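Local coordinates for putative metal binding protein (Coccidioides immitis, PDB 3CVG) that probably binds a small ligand, possibly a metal ion, in the cleft of a periplasmic-binding-protein-like fold, although its function has not been established, at residues L22-N26 against G73-I79; L191-L196 against L215-M219; Y101-H106 against Y279-P283; P116-S120 against K131-A135. Numbering follows the deposited sequence.

Interaction 1 (L22-N26 against G73-I79)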
loop_
_atom_site.group_PDB
_atom_site.type_symbol
_atom_site.label_atom_id
_atom_site.label_comp_id
_atom_site.label_asym_id
_atom_site.label_seq_id
_atom_site.Cartn_x
_atom_site.Cartn_y
_atom_site.Cartn_z
ATOM N N LEU A 22 -15.726 -12.276 -12.291
ATOM C CA LEU A 22 -14.474 -12.043 -11.575
ATOM C C LEU A 22 -14.630 -10.906 -10.573
ATOM O O LEU A 22 -14.814 -9.747 -10.950
ATOM C CB LEU A 22 -13.337 -11.718 -12.557
ATOM C CG LEU A 22 -11.952 -11.444 -11.942
ATOM C CD1 LEU A 22 -11.528 -12.622 -11.081
ATOM C CD2 LEU A 22 -10.929 -11.196 -13.040
ATOM N N ARG A 23 -14.556 -11.253 -9.289
ATOM C CA ARG A 23 -14.681 -10.282 -8.208
ATOM C C ARG A 23 -13.339 -10.174 -7.486
ATOM O O ARG A 23 -12.794 -11.177 -7.017
ATOM C CB ARG A 23 -15.767 -10.732 -7.235
ATOM C CG ARG A 23 -17.145 -10.881 -7.865
ATOM C CD ARG A 23 -18.039 -11.722 -6.976
ATOM N NE ARG A 23 -17.509 -13.075 -6.847
ATOM C CZ ARG A 23 -17.836 -13.921 -5.876
ATOM N NH1 ARG A 23 -18.700 -13.557 -4.938
ATOM N NH2 ARG A 23 -17.291 -15.131 -5.839
ATOM N N ILE A 24 -12.819 -8.953 -7.397
ATOM C CA ILE A 24 -11.529 -8.709 -6.759
ATOM C C ILE A 24 -11.637 -7.788 -5.549
ATOM O O ILE A 24 -12.213 -6.704 -5.634
ATOM C CB ILE A 24 -10.536 -8.050 -7.745
ATOM C CG1 ILE A 24 -10.521 -8.804 -9.074
ATOM C CG2 ILE A 24 -9.139 -8.044 -7.147
ATOM C CD1 ILE A 24 -9.756 -8.083 -10.171
ATOM N N GLY A 25 -11.075 -8.227 -4.427
ATOM C CA GLY A 25 -11.089 -7.416 -3.227
ATOM C C GLY A 25 -9.721 -6.779 -3.071
ATOM O O GLY A 25 -8.700 -7.466 -3.111
ATOM N N ASN A 26 -9.686 -5.463 -2.909
ATOM C CA ASN A 26 -8.417 -4.765 -2.762
ATOM C C ASN A 26 -8.642 -3.370 -2.218
ATOM O O ASN A 26 -9.772 -2.888 -2.164
ATOM C CB ASN A 26 -7.697 -4.675 -4.112
ATOM C CG ASN A 26 -6.395 -3.890 -4.030
ATOM O OD1 ASN A 26 -5.489 -4.238 -3.267
ATOM N ND2 ASN A 26 -6.300 -2.823 -4.813
ATOM N N GLY A 73 -16.467 -16.215 0.465
ATOM C CA GLY A 73 -16.756 -16.218 -0.958
ATOM C C GLY A 73 -17.369 -14.953 -1.534
ATOM O O GLY A 73 -18.070 -15.014 -2.544
ATOM N N ILE A 74 -17.119 -13.807 -0.909
ATOM C CA ILE A 74 -17.664 -12.551 -1.416
ATOM C C ILE A 74 -16.893 -12.135 -2.666
ATOM O O ILE A 74 -17.456 -11.539 -3.589
ATOM C CB ILE A 74 -17.575 -11.428 -0.371
ATOM C CG1 ILE A 74 -18.334 -11.835 0.899
ATOM C CG2 ILE A 74 -18.145 -10.139 -0.949
ATOM C CD1 ILE A 74 -19.799 -12.159 0.676
ATOM N N VAL A 75 -15.600 -12.449 -2.682
ATOM C CA VAL A 75 -14.755 -12.140 -3.831
ATOM C C VAL A 75 -14.046 -13.415 -4.274
ATOM O O VAL A 75 -14.000 -14.396 -3.530
ATOM C CB VAL A 75 -13.698 -11.061 -3.498
ATOM C CG1 VAL A 75 -14.393 -9.767 -3.103
ATOM C CG2 VAL A 75 -12.779 -11.551 -2.386
ATOM N N ASP A 76 -13.503 -13.403 -5.485
ATOM C CA ASP A 76 -12.808 -14.569 -6.026
ATOM C C ASP A 76 -11.303 -14.481 -5.797
ATOM O O ASP A 76 -10.631 -15.489 -5.556
ATOM C CB ASP A 76 -13.093 -14.684 -7.523
ATOM C CG ASP A 76 -14.570 -14.717 -7.825
ATOM O OD1 ASP A 76 -15.231 -15.697 -7.421
ATOM O OD2 ASP A 76 -15.067 -13.762 -8.456
ATOM N N VAL A 77 -10.780 -13.266 -5.886
ATOM C CA VAL A 77 -9.363 -13.032 -5.679
ATOM C C VAL A 77 -9.178 -11.792 -4.830
ATOM O O VAL A 77 -10.118 -11.028 -4.613
ATOM C CB VAL A 77 -8.620 -12.837 -7.018
ATOM C CG1 VAL A 77 -8.581 -14.147 -7.785
ATOM C CG2 VAL A 77 -9.305 -11.762 -7.842
ATOM N N GLY A 78 -7.960 -11.604 -4.337
ATOM C CA GLY A 78 -7.678 -10.444 -3.524
ATOM C C GLY A 78 -6.226 -10.050 -3.636
ATOM O O GLY A 78 -5.334 -10.898 -3.577
ATOM N N ILE A 79 -5.986 -8.762 -3.830
ATOM C CA ILE A 79 -4.623 -8.274 -3.903
ATOM C C ILE A 79 -4.374 -7.772 -2.490
ATOM O O ILE A 79 -5.032 -6.843 -2.013
ATOM C CB ILE A 79 -4.471 -7.138 -4.924
ATOM C CG1 ILE A 79 -4.836 -7.652 -6.319
ATOM C CG2 ILE A 79 -3.032 -6.622 -4.918
ATOM C CD1 ILE A 79 -4.672 -6.627 -7.420
#

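Interaction 2 (L191-L196 against L215-M219)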
loop_
_atom_site.group_PDB
_atom_site.type_symbol
_atom_site.label_atom_id
_atom_site.label_comp_id
_atom_site.label_asym_id
_atom_site.label_seq_id
_atom_site.Cartn_x
_atom_site.Cartn_y
_atom_site.Cartn_z
ATOM N N LEU A 191 -1.840 12.981 4.095
ATOM C CA LEU A 191 -0.579 13.560 3.642
ATOM C C LEU A 191 -0.711 15.086 3.587
ATOM O O LEU A 191 0.194 15.809 3.996
ATOM C CB LEU A 191 -0.181 13.012 2.254
ATOM C CG LEU A 191 1.089 13.592 1.613
ATOM C CD1 LEU A 191 2.259 13.544 2.597
ATOM C CD2 LEU A 191 1.428 12.807 0.340
ATOM N N THR A 192 -1.846 15.563 3.086
ATOM C CA THR A 192 -2.100 16.995 2.996
ATOM C C THR A 192 -2.026 17.621 4.392
ATOM O O THR A 192 -1.434 18.691 4.584
ATOM C CB THR A 192 -3.494 17.270 2.386
ATOM O OG1 THR A 192 -3.534 16.767 1.043
ATOM C CG2 THR A 192 -3.789 18.767 2.374
ATOM N N ALA A 193 -2.625 16.942 5.363
ATOM C CA ALA A 193 -2.628 17.422 6.741
ATOM C C ALA A 193 -1.219 17.461 7.325
ATOM O O ALA A 193 -0.853 18.428 7.986
ATOM C CB ALA A 193 -3.521 16.532 7.607
ATOM N N ALA A 194 -0.430 16.413 7.086
ATOM C CA ALA A 194 0.934 16.357 7.607
ATOM C C ALA A 194 1.758 17.530 7.086
ATOM O O ALA A 194 2.556 18.127 7.818
ATOM C CB ALA A 194 1.606 15.050 7.205
ATOM N N ILE A 195 1.572 17.837 5.810
ATOM C CA ILE A 195 2.302 18.921 5.173
ATOM C C ILE A 195 1.875 20.273 5.728
ATOM O O ILE A 195 2.722 21.089 6.082
ATOM C CB ILE A 195 2.099 18.872 3.647
ATOM C CG1 ILE A 195 2.771 17.615 3.095
ATOM C CG2 ILE A 195 2.696 20.113 2.980
ATOM C CD1 ILE A 195 2.306 17.251 1.688
ATOM N N LEU A 196 0.568 20.492 5.823
ATOM C CA LEU A 196 0.034 21.753 6.338
ATOM C C LEU A 196 0.415 21.976 7.796
ATOM O O LEU A 196 0.652 23.104 8.219
ATOM C CB LEU A 196 -1.493 21.782 6.226
ATOM C CG LEU A 196 -2.130 21.859 4.835
ATOM C CD1 LEU A 196 -3.649 21.853 4.953
ATOM C CD2 LEU A 196 -1.667 23.123 4.137
ATOM N N LEU A 215 2.112 21.721 -2.844
ATOM C CA LEU A 215 2.297 21.130 -1.523
ATOM C C LEU A 215 3.590 20.331 -1.425
ATOM O O LEU A 215 4.224 20.301 -0.373
ATOM C CB LEU A 215 1.117 20.223 -1.153
ATOM C CG LEU A 215 -0.149 20.899 -0.618
ATOM C CD1 LEU A 215 -1.115 19.843 -0.103
ATOM C CD2 LEU A 215 0.227 21.859 0.511
ATOM N N ARG A 216 3.979 19.687 -2.521
ATOM C CA ARG A 216 5.195 18.885 -2.524
ATOM C C ARG A 216 6.415 19.753 -2.251
ATOM O O ARG A 216 7.452 19.260 -1.818
ATOM C CB ARG A 216 5.355 18.152 -3.860
ATOM C CG ARG A 216 4.194 17.237 -4.192
ATOM C CD ARG A 216 4.382 16.583 -5.560
ATOM N NE ARG A 216 3.097 16.269 -6.173
ATOM C CZ ARG A 216 2.959 15.607 -7.318
ATOM N NH1 ARG A 216 4.033 15.187 -7.976
ATOM N NH2 ARG A 216 1.750 15.366 -7.801
ATOM N N ASP A 217 6.288 21.052 -2.500
ATOM C CA ASP A 217 7.385 21.977 -2.249
ATOM C C ASP A 217 7.423 22.386 -0.778
ATOM O O ASP A 217 8.397 22.971 -0.311
ATOM C CB ASP A 217 7.239 23.220 -3.125
ATOM C CG ASP A 217 7.722 22.991 -4.537
ATOM O OD1 ASP A 217 8.928 22.716 -4.713
ATOM O OD2 ASP A 217 6.900 23.085 -5.472
ATOM N N GLN A 218 6.356 22.070 -0.054
ATOM C CA GLN A 218 6.257 22.397 1.366
ATOM C C GLN A 218 6.636 21.182 2.216
ATOM O O GLN A 218 6.396 21.143 3.428
ATOM C CB GLN A 218 4.830 22.861 1.681
ATOM C CG GLN A 218 4.480 24.202 1.026
ATOM C CD GLN A 218 2.999 24.522 1.082
ATOM O OE1 GLN A 218 2.364 24.395 2.130
ATOM N NE2 GLN A 218 2.443 24.956 -0.044
HETATM N N MSE A 219 7.239 20.190 1.570
HETATM C CA MSE A 219 7.666 18.976 2.251
HETATM C C MSE A 219 8.943 18.425 1.625
HETATM O O MSE A 219 9.318 18.802 0.512
HETATM C CB MSE A 219 6.562 17.905 2.206
HETATM C CG MSE A 219 5.993 17.634 0.814
HETATM SE SE MSE A 219 5.546 15.746 0.550
HETATM C CE MSE A 219 7.329 15.125 0.185
HETATM O O HOH W 1 5.401 20.624 6.123
HETATM O O HOH W 2 3.345 23.628 5.162
#

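Interaction 3 (Y101-H106 against Y279-P283)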
loop_
_atom_site.group_PDB
_atom_site.type_symbol
_atom_site.label_atom_id
_atom_site.label_comp_id
_atom_site.label_asym_id
_atom_site.label_seq_id
_atom_site.Cartn_x
_atom_site.Cartn_y
_atom_site.Cartn_z
ATOM N N TYR A 101 2.955 -13.041 -6.657
ATOM C CA TYR A 101 3.563 -11.721 -6.503
ATOM C C TYR A 101 3.055 -10.890 -7.678
ATOM O O TYR A 101 3.359 -11.199 -8.827
ATOM C CB TYR A 101 5.093 -11.823 -6.563
ATOM C CG TYR A 101 5.836 -10.775 -5.749
ATOM C CD1 TYR A 101 5.377 -9.452 -5.674
ATOM C CD2 TYR A 101 7.016 -11.097 -5.077
ATOM C CE1 TYR A 101 6.079 -8.482 -4.939
ATOM C CE2 TYR A 101 7.723 -10.137 -4.349
ATOM C CZ TYR A 101 7.250 -8.832 -4.284
ATOM O OH TYR A 101 7.940 -7.886 -3.547
ATOM N N ALA A 102 2.291 -9.840 -7.390
ATOM C CA ALA A 102 1.703 -8.990 -8.432
ATOM C C ALA A 102 2.510 -7.748 -8.812
ATOM O O ALA A 102 2.785 -7.512 -9.990
ATOM C CB ALA A 102 0.296 -8.573 -8.014
ATOM N N PHE A 103 2.856 -6.936 -7.820
ATOM C CA PHE A 103 3.630 -5.734 -8.077
ATOM C C PHE A 103 4.256 -5.205 -6.795
ATOM O O PHE A 103 3.997 -5.725 -5.707
ATOM C CB PHE A 103 2.755 -4.663 -8.755
ATOM C CG PHE A 103 1.585 -4.200 -7.929
ATOM C CD1 PHE A 103 1.735 -3.183 -6.987
ATOM C CD2 PHE A 103 0.327 -4.770 -8.103
ATOM C CE1 PHE A 103 0.652 -2.744 -6.236
ATOM C CE2 PHE A 103 -0.767 -4.337 -7.353
ATOM C CZ PHE A 103 -0.600 -3.321 -6.419
ATOM N N ARG A 104 5.096 -4.186 -6.932
ATOM C CA ARG A 104 5.773 -3.599 -5.783
ATOM C C ARG A 104 5.455 -2.112 -5.625
ATOM O O ARG A 104 5.719 -1.300 -6.518
ATOM C CB ARG A 104 7.291 -3.815 -5.905
ATOM C CG ARG A 104 7.734 -5.278 -5.667
ATOM C CD ARG A 104 9.225 -5.529 -5.984
ATOM N NE ARG A 104 9.503 -5.487 -7.424
ATOM C CZ ARG A 104 10.686 -5.755 -7.978
ATOM N NH1 ARG A 104 11.728 -6.091 -7.224
ATOM N NH2 ARG A 104 10.833 -5.682 -9.296
ATOM N N ASP A 105 4.862 -1.775 -4.483
ATOM C CA ASP A 105 4.519 -0.397 -4.165
ATOM C C ASP A 105 5.608 0.087 -3.211
ATOM O O ASP A 105 6.435 -0.709 -2.758
ATOM C CB ASP A 105 3.134 -0.345 -3.510
ATOM C CG ASP A 105 2.706 1.072 -3.144
ATOM O OD1 ASP A 105 3.178 2.034 -3.788
ATOM O OD2 ASP A 105 1.877 1.217 -2.220
ATOM N N HIS A 106 5.631 1.378 -2.904
ATOM C CA HIS A 106 6.668 1.893 -2.022
ATOM C C HIS A 106 6.155 2.923 -1.020
ATOM O O HIS A 106 5.347 3.785 -1.359
ATOM C CB HIS A 106 7.802 2.510 -2.850
ATOM C CG HIS A 106 8.290 1.623 -3.958
ATOM N ND1 HIS A 106 7.673 1.563 -5.190
ATOM C CD2 HIS A 106 9.292 0.709 -3.994
ATOM C CE1 HIS A 106 8.272 0.652 -5.936
ATOM N NE2 HIS A 106 9.255 0.118 -5.234
ATOM N N TYR A 279 3.825 1.893 -9.914
ATOM C CA TYR A 279 4.337 0.698 -9.255
ATOM C C TYR A 279 5.443 0.000 -10.043
ATOM O O TYR A 279 5.542 0.143 -11.264
ATOM C CB TYR A 279 3.213 -0.320 -9.057
ATOM C CG TYR A 279 1.973 0.183 -8.364
ATOM C CD1 TYR A 279 0.744 0.204 -9.027
ATOM C CD2 TYR A 279 2.008 0.593 -7.034
ATOM C CE1 TYR A 279 -0.419 0.612 -8.379
ATOM C CE2 TYR A 279 0.846 1.006 -6.373
ATOM C CZ TYR A 279 -0.361 1.011 -7.052
ATOM O OH TYR A 279 -1.518 1.392 -6.409
ATOM N N SER A 280 6.268 -0.765 -9.338
ATOM C CA SER A 280 7.328 -1.516 -9.990
ATOM C C SER A 280 6.780 -2.905 -10.284
ATOM O O SER A 280 5.944 -3.427 -9.542
ATOM C CB SER A 280 8.561 -1.639 -9.092
ATOM O OG SER A 280 9.221 -0.397 -8.946
ATOM N N PRO A 281 7.224 -3.515 -11.391
ATOM C CA PRO A 281 6.750 -4.855 -11.738
ATOM C C PRO A 281 7.208 -5.836 -10.662
ATOM O O PRO A 281 8.132 -5.544 -9.902
ATOM C CB PRO A 281 7.428 -5.120 -13.084
ATOM C CG PRO A 281 7.552 -3.737 -13.667
ATOM C CD PRO A 281 8.014 -2.931 -12.489
ATOM N N ALA A 282 6.561 -6.989 -10.589
ATOM C CA ALA A 282 6.954 -8.001 -9.613
ATOM C C ALA A 282 8.384 -8.419 -9.936
ATOM O O ALA A 282 8.831 -8.263 -11.067
ATOM C CB ALA A 282 6.029 -9.202 -9.700
ATOM N N PRO A 283 9.123 -8.949 -8.948
ATOM C CA PRO A 283 10.507 -9.372 -9.193
ATOM C C PRO A 283 10.592 -10.478 -10.253
ATOM O O PRO A 283 9.651 -11.243 -10.433
ATOM C CB PRO A 283 10.970 -9.865 -7.818
ATOM C CG PRO A 283 10.094 -9.102 -6.852
ATOM C CD PRO A 283 8.755 -9.139 -7.534
#

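Interaction 4 (P116-S120 against K131-A135)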
loop_
_atom_site.group_PDB
_atom_site.type_symbol
_atom_site.label_atom_id
_atom_site.label_comp_id
_atom_site.label_asym_id
_atom_site.label_seq_id
_atom_site.Cartn_x
_atom_site.Cartn_y
_atom_site.Cartn_z
ATOM N N PRO A 116 12.995 19.733 11.865
ATOM C CA PRO A 116 13.335 19.885 13.282
ATOM C C PRO A 116 14.008 18.661 13.909
ATOM O O PRO A 116 14.783 18.797 14.865
ATOM C CB PRO A 116 11.990 20.237 13.927
ATOM C CG PRO A 116 10.977 19.615 12.988
ATOM C CD PRO A 116 11.558 19.966 11.642
ATOM N N ALA A 117 13.728 17.475 13.368
ATOM C CA ALA A 117 14.328 16.248 13.877
ATOM C C ALA A 117 15.759 16.106 13.353
ATOM O O ALA A 117 16.493 15.200 13.754
ATOM C CB ALA A 117 13.502 15.045 13.458
ATOM N N LYS A 118 16.137 17.001 12.446
ATOM C CA LYS A 118 17.478 16.997 11.864
ATOM C C LYS A 118 17.863 15.650 11.249
ATOM O O LYS A 118 18.968 15.143 11.454
ATOM C CB LYS A 118 18.489 17.430 12.932
ATOM C CG LYS A 118 18.171 18.816 13.465
ATOM C CD LYS A 118 19.015 19.223 14.663
ATOM C CE LYS A 118 18.593 20.613 15.145
ATOM N NZ LYS A 118 17.106 20.729 15.353
ATOM N N LEU A 119 16.939 15.087 10.477
ATOM C CA LEU A 119 17.143 13.812 9.807
ATOM C C LEU A 119 18.133 13.937 8.652
ATOM O O LEU A 119 18.079 14.895 7.882
ATOM C CB LEU A 119 15.813 13.282 9.264
ATOM C CG LEU A 119 14.694 13.021 10.274
ATOM C CD1 LEU A 119 13.563 12.274 9.584
ATOM C CD2 LEU A 119 15.239 12.202 11.441
ATOM N N SER A 120 19.025 12.957 8.538
ATOM C CA SER A 120 20.028 12.932 7.477
ATOM C C SER A 120 19.658 11.866 6.447
ATOM O O SER A 120 19.543 10.686 6.769
ATOM C CB SER A 120 21.410 12.631 8.064
ATOM O OG SER A 120 22.406 12.618 7.054
ATOM N N LYS A 131 15.697 9.089 15.925
ATOM C CA LYS A 131 15.984 10.519 15.985
ATOM C C LYS A 131 14.713 11.349 16.203
ATOM O O LYS A 131 14.705 12.280 17.012
ATOM C CB LYS A 131 16.677 10.959 14.689
ATOM C CG LYS A 131 17.704 12.062 14.875
ATOM C CD LYS A 131 18.584 12.183 13.635
ATOM C CE LYS A 131 19.729 13.161 13.838
ATOM N NZ LYS A 131 20.683 13.122 12.691
HETATM N N MSE A 132 13.647 11.030 15.473
HETATM C CA MSE A 132 12.393 11.757 15.639
HETATM C C MSE A 132 11.890 11.612 17.072
HETATM O O MSE A 132 11.497 12.595 17.699
HETATM C CB MSE A 132 11.323 11.238 14.666
HETATM C CG MSE A 132 11.440 11.779 13.231
HETATM SE SE MSE A 132 10.011 11.183 12.030
HETATM C CE MSE A 132 8.495 11.730 13.093
ATOM N N HIS A 133 11.909 10.387 17.584
ATOM C CA HIS A 133 11.447 10.125 18.943
ATOM C C HIS A 133 12.144 11.005 19.978
ATOM O O HIS A 133 11.482 11.700 20.747
ATOM C CB HIS A 133 11.651 8.648 19.313
ATOM C CG HIS A 133 11.457 8.357 20.769
ATOM N ND1 HIS A 133 12.456 8.529 21.703
ATOM C CD2 HIS A 133 10.369 7.930 21.459
ATOM C CE1 HIS A 133 11.994 8.220 22.903
ATOM N NE2 HIS A 133 10.733 7.856 22.782
ATOM N N ASP A 134 13.472 10.981 19.983
ATOM C CA ASP A 134 14.241 11.764 20.945
ATOM C C ASP A 134 13.997 13.266 20.789
ATOM O O ASP A 134 13.863 13.991 21.782
ATOM C CB ASP A 134 15.733 11.446 20.807
ATOM C CG ASP A 134 16.037 9.969 21.008
ATOM O OD1 ASP A 134 15.165 9.232 21.527
ATOM O OD2 ASP A 134 17.155 9.539 20.658
ATOM N N ALA A 135 13.928 13.734 19.547
ATOM C CA ALA A 135 13.688 15.154 19.295
ATOM C C ALA A 135 12.263 15.525 19.700
ATOM O O ALA A 135 12.010 16.627 20.172
ATOM C CB ALA A 135 13.912 15.478 17.821
#

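Interaction 1 (L22-N26 against G73-I79)
Leu22 enters this parallel strand pairing from the side, its CD1 lying 4.0 Å from Val77 CG2. Arg23 does most of the polar work. Arg23 N donates to Asp76 OD2 at 2.7 Å, and Arg23 O accepts from both Asp76 N (2.8 Å) and Val77 N (3.1 Å). Its side chain then folds back over the turn at 73-76: Arg23 NE reaches Asp76 OD2 at 3.0 Å as part of a salt bridge, whose second prong, Arg23 NH2 to Asp76 OD1 at 2.7 Å, is less certain in the position of OD1. Arg23 NH1 donates to Gly73 O at 2.9 Å. Gly73, with its positive phi, is the C-prime residue of the Schellman motif closing helix 63-71, so the arginine ties strand 20-26 to that helix end. Next comes Ile24, paired with Val77 and packed on it (Ile24 CG1 to Val77 CG2, 3.4 Å), on a side covered further by Val56 and Leu239. Gly25 carries the ladder on: Gly25 N donates to Val77 O at 3.0 Å and Gly25 O receives Ile79 N at 3.1 Å. At Asn26 the strand ends, its backbone O taken by Trp58. Strand 20-26, helix 63-71 and strand 77-80 belong to the alpha/beta core expected of a periplasmic-binding-protein domain. The ladder begins with a charged and hydrogen-bonded junction at Asp76, where the chain leaves the helix for the sheet.

Interaction 2 (L191-L196 against L215-M219)
Ile195 is the centre of this contact, directed from the last turns of helix 187-196 at the turn that follows helix 213-216. Ile195 CG2 lies 3.7 Å from both Leu215 O and Gln218 CB, and Ile195 CD1 comes within 3.7 Å of the selenium, SE, of Met219, present here as selenomethionine. Leu215 CD2 sits 3.9 Å from Ile195 CG2 and 4.3 Å from Leu196 CD2, and Leu215 CD1 meets Thr192 CG2 at 3.8 Å. The threonine thus offers its methyl to this contact, while its hydroxyl bonds to Ile188 O one turn back in its own helix. Met219 brings SE to Ile195, and its CE turns away; Met219 SE is 4.5 Å from Leu191 CD1. Along the more open margin, solvent supplies the polar link. One water donates to Ile195 O at 2.7 Å and to Gln218 O at 2.9 Å; a second donates to Ile195 O at 2.8 Å and to Gln218 OE1 at 3.3 Å. Both link Ile195 O to Gln218, one through its backbone and the other through its side chain. Ile211 fills in beside Leu191, Thr192 and Ile195, and deeper in, Leu191 and Met219 both lean on Ile110, so helix 187-196 and the turn leading into strand 220-224 both pack on strand 100-111.

Interaction 3 (Y101-H106 against Y279-P283)
Phe103 CD1 sits over a face of the Tyr279 ring, 3.6 Å from Tyr279 CG; the two rings are oblique, centroids 4.4 Å apart and planes at 36°. Ile268 and Leu34 enclose the pair, and the tyrosine hydroxyl bonds to Ser32. Beside the rings the backbones join in antiparallel fashion at Arg104 and Ser280, a hydrogen-bonded pair: Arg104 N donates to Ser280 O at 2.8 Å and Ser280 N to Arg104 O at 2.9 Å. The Arg104 side chain then runs along residues 279-283, and Pro281 O takes bonds from both Arg104 NE and Arg104 NH2, each at 2.8 Å, while Pro283 CG lies over the guanidinium face, 3.4 Å from Arg104 NH1. Pro283 CD makes a CH-pi contact with Tyr101, 3.4 Å from the ring centroid and nearly on its normal; the same ring is stacked with His238. Ala102 and Phe103 both face Ala237, a classic beta bulge in the long strand 100-111. At the far end, the side chain of Asp105, about 7 Å from the bound calcium, is held by Asn235, and His106 NE2 and Ser280 OG share Asn227. Chemically, the ladder stops after Arg104 and Ser280, at the bulge; beyond it Gln265 bridges Ala102 O and Ala282 N, while the Arg104 side chain and the contact of Tyr101 with Pro283 hold the C-terminal segment.

Interaction 4 (P116-S120 against K131-A135)
This is a local loop-on-helix contact at one end of the molecule, its centre about 25 Å from that of the chain, in a periplasmic-binding-protein-like fold: the connection leaving strand 100-111 folds against helix 125-138, which it leads into. Residues 116-120 have no regular secondary structure, yet lie along one side of the helix. Ala117 is the centre, pointing at the helix with its CA 5.2 Å from that of Met132. Ala117 CB touches CG of Met132, a selenomethionine, at 3.9 Å, and Ala117 CA lies 4.0 Å from Ala135 CB. The two small alanines let backbone and helix come this close, and Val145 lies against both of them. Leu119 sends CD2 in beside the helix, 3.8 Å from Lys131 CB and 4.2 Å from Met132 CG. Tyr200 of strand 200-204 completes the patch, touching Pro116, Leu119 and Met132 while its hydroxyl bonds to Ala117 N; loop and helix are thus both fastened to the sheet. Lys118 takes a left-handed backbone conformation (phi 54°, psi 46°), which turns the chain between Ala117 and Leu119, and its NZ returns to Pro116 O at 3.1 Å. Lys131 stretches along the outer margin, its CG 3.5 Å from Ala117 O. The reach of that extended side chain gives the contact its one direct hydrogen bond between the segments, from Lys131 NZ to Lys118 O at 2.9 Å.

Interactions 1 and 3 share the mixed sheet and meet where Ile79 CG2 packs 4.0 Å from Phe103 CE2, their centres about 19 Å apart. Interactions 2 and 4 lie on the other side of the chain's centre from interaction 1, about 34 and 42 Å from it between centres, and about 18 Å from each other. Along the chain interaction 1 closes first; residues 101-106 then open interaction 3, which closes only at 279-283, after interactions 4 and 2 have been completed. Strand 100-111 pairs with strands 234-241 and 276-281 and also with 200-204 and 220-224, spanning both halves of the molecule, consistent with two lobes flanking a cleft near the calcium.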